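Local coordinates for Rab GDP-dissociation inhibitor (Saccharomyces cerevisiae, PDB 2BCG), which regulates yeast Rab GTPases, inhibiting GDP release from Sec4 in the secretory pathway and extracting GDP-bound Ypt7 from vacuolar membranes, at residues A198-T203 against E217-Y222. Residues are numbered along the deposited sequence; the frame is centred on the assembly and turned at random. Where two conformers were deposited one is given.
Sequences AMALWT and ERILLY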
ATOM      1  N   ALA A 198      18.018  14.805 -10.289  1.00 17.61           N
ATOM      2  CA  ALA A 198      18.191  14.179  -8.975  1.00 16.66           C
ATOM      3  C   ALA A 198      17.374  14.826  -7.870  1.00 16.82           C
ATOM      4  O   ALA A 198      17.133  14.174  -6.854  1.00 17.68           O
ATOM      5  CB  ALA A 198      19.658  14.137  -8.563  1.00 17.16           C
ATOM      6  N   MET A 199      16.951  16.092  -8.040  1.00 16.90           N
ATOM      7  CA  MET A 199      16.186  16.776  -6.995  1.00 16.96           C
ATOM      8  C   MET A 199      14.741  17.032  -7.402  1.00 17.62           C
ATOM      9  O   MET A 199      13.805  16.637  -6.660  1.00 17.71           O
ATOM     10  CB  MET A 199      16.864  18.091  -6.557  1.00 16.57           C
ATOM     11  CG  MET A 199      18.238  17.867  -5.951  1.00 17.55           C
ATOM     12  SD  MET A 199      19.028  19.401  -5.371  1.00 19.83           S
ATOM     13  CE  MET A 199      18.064  19.652  -3.866  1.00 21.16           C
ATOM     14  N   ALA A 200      14.559  17.654  -8.569  1.00 17.71           N
ATOM     15  CA  ALA A 200      13.210  17.889  -9.065  1.00 18.48           C
ATOM     16  C   ALA A 200      12.624  16.578  -9.622  1.00 19.42           C
ATOM     17  O   ALA A 200      11.390  16.429  -9.732  1.00 19.94           O
ATOM     18  CB  ALA A 200      13.188  19.011 -10.098  1.00 18.40           C
ATOM     19  N   LEU A 201      13.510  15.625  -9.929  1.00 20.42           N
ATOM     20  CA  LEU A 201      13.138  14.306 -10.453  1.00 21.32           C
ATOM     21  C   LEU A 201      12.322  14.362 -11.735  1.00 21.93           C
ATOM     22  O   LEU A 201      11.400  13.549 -11.940  1.00 22.07           O
ATOM     23  CB  LEU A 201      12.433  13.471  -9.380  1.00 22.14           C
ATOM     24  CG  LEU A 201      13.292  13.141  -8.161  1.00 22.44           C
ATOM     25  CD1 LEU A 201      12.487  12.817  -6.900  1.00 23.56           C
ATOM     26  CD2 LEU A 201      14.329  12.050  -8.512  1.00 23.04           C
ATOM     27  N   TRP A 202      12.656  15.314 -12.607  1.00 22.13           N
ATOM     28  CA  TRP A 202      12.156  15.285 -13.972  1.00 23.67           C
ATOM     29  C   TRP A 202      12.883  14.157 -14.713  1.00 25.04           C
ATOM     30  O   TRP A 202      14.057  13.900 -14.443  1.00 25.52           O
ATOM     31  CB  TRP A 202      12.414  16.619 -14.693  1.00 23.50           C
ATOM     32  CG  TRP A 202      11.692  17.823 -14.134  1.00 22.73           C
ATOM     33  CD1 TRP A 202      12.264  18.888 -13.490  1.00 22.25           C
ATOM     34  CD2 TRP A 202      10.281  18.107 -14.190  1.00 22.81           C
ATOM     35  NE1 TRP A 202      11.299  19.817 -13.144  1.00 22.07           N
ATOM     36  CE2 TRP A 202      10.080  19.362 -13.556  1.00 22.29           C
ATOM     37  CE3 TRP A 202       9.169  17.429 -14.710  1.00 24.69           C
ATOM     38  CZ2 TRP A 202       8.812  19.952 -13.426  1.00 24.13           C
ATOM     39  CZ3 TRP A 202       7.898  18.030 -14.579  1.00 23.57           C
ATOM     40  CH2 TRP A 202       7.741  19.276 -13.943  1.00 23.24           C
ATOM     41  N   THR A 203      12.194  13.474 -15.625  1.00 26.19           N
ATOM     42  CA  THR A 203      12.778  12.336 -16.352  1.00 27.62           C
ATOM     43  C   THR A 203      13.329  12.811 -17.683  1.00 27.78           C
ATOM     44  O   THR A 203      13.992  12.057 -18.421  1.00 26.40           O
ATOM     45  CB  THR A 203      11.745  11.198 -16.581  1.00 28.85           C
ATOM     46  OG1 THR A 203      12.383  10.066 -17.187  1.00 32.71           O
ATOM     47  CG2 THR A 203      10.655  11.653 -17.481  1.00 27.83           C
ATOM     48  N   GLU A 217       8.630  24.044  -6.630  1.00 22.72           N
ATOM     49  CA  GLU A 217       7.888  23.210  -5.679  1.00 23.49           C
ATOM     50  C   GLU A 217       8.447  21.783  -5.548  1.00 22.25           C
ATOM     51  O   GLU A 217       8.525  21.271  -4.429  1.00 22.85           O
ATOM     52  CB  GLU A 217       6.367  23.237  -5.926  0.70 23.75           C
ATOM     53  CG  GLU A 217       5.846  22.592  -7.218  0.70 25.25           C
ATOM     54  CD  GLU A 217       4.384  22.969  -7.575  0.70 25.57           C
ATOM     55  OE1 GLU A 217       3.722  23.686  -6.795  0.70 29.63           O
ATOM     56  OE2 GLU A 217       3.882  22.523  -8.639  0.70 31.51           O
ATOM     57  N   ARG A 218       8.834  21.149  -6.663  1.00 21.29           N
ATOM     58  CA  ARG A 218       9.441  19.797  -6.611  1.00 20.65           C
ATOM     59  C   ARG A 218      10.773  19.799  -5.848  1.00 20.00           C
ATOM     60  O   ARG A 218      11.033  18.895  -5.058  1.00 18.29           O
ATOM     61  CB  ARG A 218       9.641  19.189  -8.004  1.00 20.90           C
ATOM     62  CG  ARG A 218       8.386  18.763  -8.790  1.00 24.13           C
ATOM     63  CD  ARG A 218       8.874  18.295 -10.151  1.00 28.63           C
ATOM     64  NE  ARG A 218       7.879  17.655 -10.996  1.00 31.50           N
ATOM     65  CZ  ARG A 218       8.027  16.480 -11.608  1.00 31.81           C
ATOM     66  NH1 ARG A 218       9.158  15.779 -11.494  1.00 31.36           N
ATOM     67  NH2 ARG A 218       7.036  16.004 -12.358  1.00 34.90           N
ATOM     68  N   ILE A 219      11.620  20.805  -6.085  1.00 19.14           N
ATOM     69  CA  ILE A 219      12.883  20.920  -5.387  1.00 19.35           C
ATOM     70  C   ILE A 219      12.675  21.181  -3.898  1.00 19.34           C
ATOM     71  O   ILE A 219      13.316  20.566  -3.050  1.00 19.50           O
ATOM     72  CB  ILE A 219      13.761  22.034  -6.031  1.00 19.23           C
ATOM     73  CG1 ILE A 219      14.086  21.658  -7.485  1.00 18.57           C
ATOM     74  CG2 ILE A 219      15.028  22.273  -5.190  1.00 18.77           C
ATOM     75  CD1 ILE A 219      14.508  22.856  -8.333  1.00 20.28           C
ATOM     76  N   LEU A 220      11.772  22.112  -3.567  1.00 20.37           N
ATOM     77  CA  LEU A 220      11.387  22.288  -2.175  1.00 20.38           C
ATOM     78  C   LEU A 220      10.865  20.991  -1.522  1.00 19.36           C
ATOM     79  O   LEU A 220      11.296  20.659  -0.406  1.00 19.65           O
ATOM     80  CB  LEU A 220      10.344  23.395  -2.056  1.00 21.11           C
ATOM     81  CG  LEU A 220       9.937  23.845  -0.655  1.00 23.77           C
ATOM     82  CD1 LEU A 220      11.094  24.398   0.175  1.00 25.29           C
ATOM     83  CD2 LEU A 220       8.822  24.873  -0.849  1.00 24.55           C
ATOM     84  N   LEU A 221       9.974  20.284  -2.231  1.00 19.23           N
ATOM     85  CA  LEU A 221       9.440  18.968  -1.769  1.00 19.20           C
ATOM     86  C   LEU A 221      10.583  17.988  -1.494  1.00 19.14           C
ATOM     87  O   LEU A 221      10.585  17.309  -0.473  1.00 18.99           O
ATOM     88  CB  LEU A 221       8.452  18.371  -2.772  1.00 19.31           C
ATOM     89  CG  LEU A 221       7.906  16.961  -2.451  1.00 19.59           C
ATOM     90  CD1 LEU A 221       7.173  16.913  -1.101  1.00 20.64           C
ATOM     91  CD2 LEU A 221       7.048  16.430  -3.558  1.00 20.30           C
ATOM     92  N   TYR A 222      11.559  17.920  -2.396  1.00 18.35           N
ATOM     93  CA  TYR A 222      12.700  17.027  -2.189  1.00 18.11           C
ATOM     94  C   TYR A 222      13.473  17.395  -0.932  1.00 18.47           C
ATOM     95  O   TYR A 222      13.790  16.525  -0.105  1.00 18.68           O
ATOM     96  CB  TYR A 222      13.639  17.076  -3.404  1.00 17.32           C
ATOM     97  CG  TYR A 222      14.787  16.084  -3.367  1.00 17.91           C
ATOM     98  CD1 TYR A 222      15.933  16.349  -2.598  1.00 17.61           C
ATOM     99  CD2 TYR A 222      14.726  14.895  -4.111  1.00 16.83           C
ATOM    100  CE1 TYR A 222      17.004  15.438  -2.553  1.00 17.61           C
ATOM    101  CE2 TYR A 222      15.784  13.966  -4.083  1.00 16.34           C
ATOM    102  CZ  TYR A 222      16.920  14.253  -3.304  1.00 17.49           C
ATOM    103  OH  TYR A 222      17.950  13.331  -3.252  1.00 19.36           O
TER
HETATM  104  O   HOH W   1      18.230  12.077  -5.586  1.00 20.30           O
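The CA atoms come nearest at Ala-200 and Ile-219, 4.8 Å apart, where the C-terminal end of helix 189-199 meets helix 212-229 and Leu-201, with a positive phi of 57°, is the first residue to leave helical geometry. Carbonyls near the end of a helix, past the last helical bonds, often find side-chain donors, and Arg-218 answers here: NH1 gives Ala-200 O a nearly straight bond of 2.9 Å in the guanidinium plane and a weak one to Leu-201 O. Its chain, extended from CG to NE, crosses Trp-202, and the guanidinium lies flat on the indole, CZ 3.5 Å from the six-membered ring centroid, planes 15° apart. Trp-202 NE1 is held by Ser-215 OG. An alanine in place of Trp-202 would probably leave one guanidinium face without its aromatic partner and the group freer to turn from the carbonyls. Further along, Met-199 CA sits over a face of Tyr-222, Leu-201 CD1 meets that ring's edge at CD2 (4.1 Å), and a water bridges Ala-198 O and Tyr-222 OH. Ala-200 CB packs on Ile-219 CG1 at 3.8 Å. One cation thus serves carbonyls and indole together at the helix end, while Met-199 and Tyr-222 carry the same interface to a bound geranylgeranyl lipid.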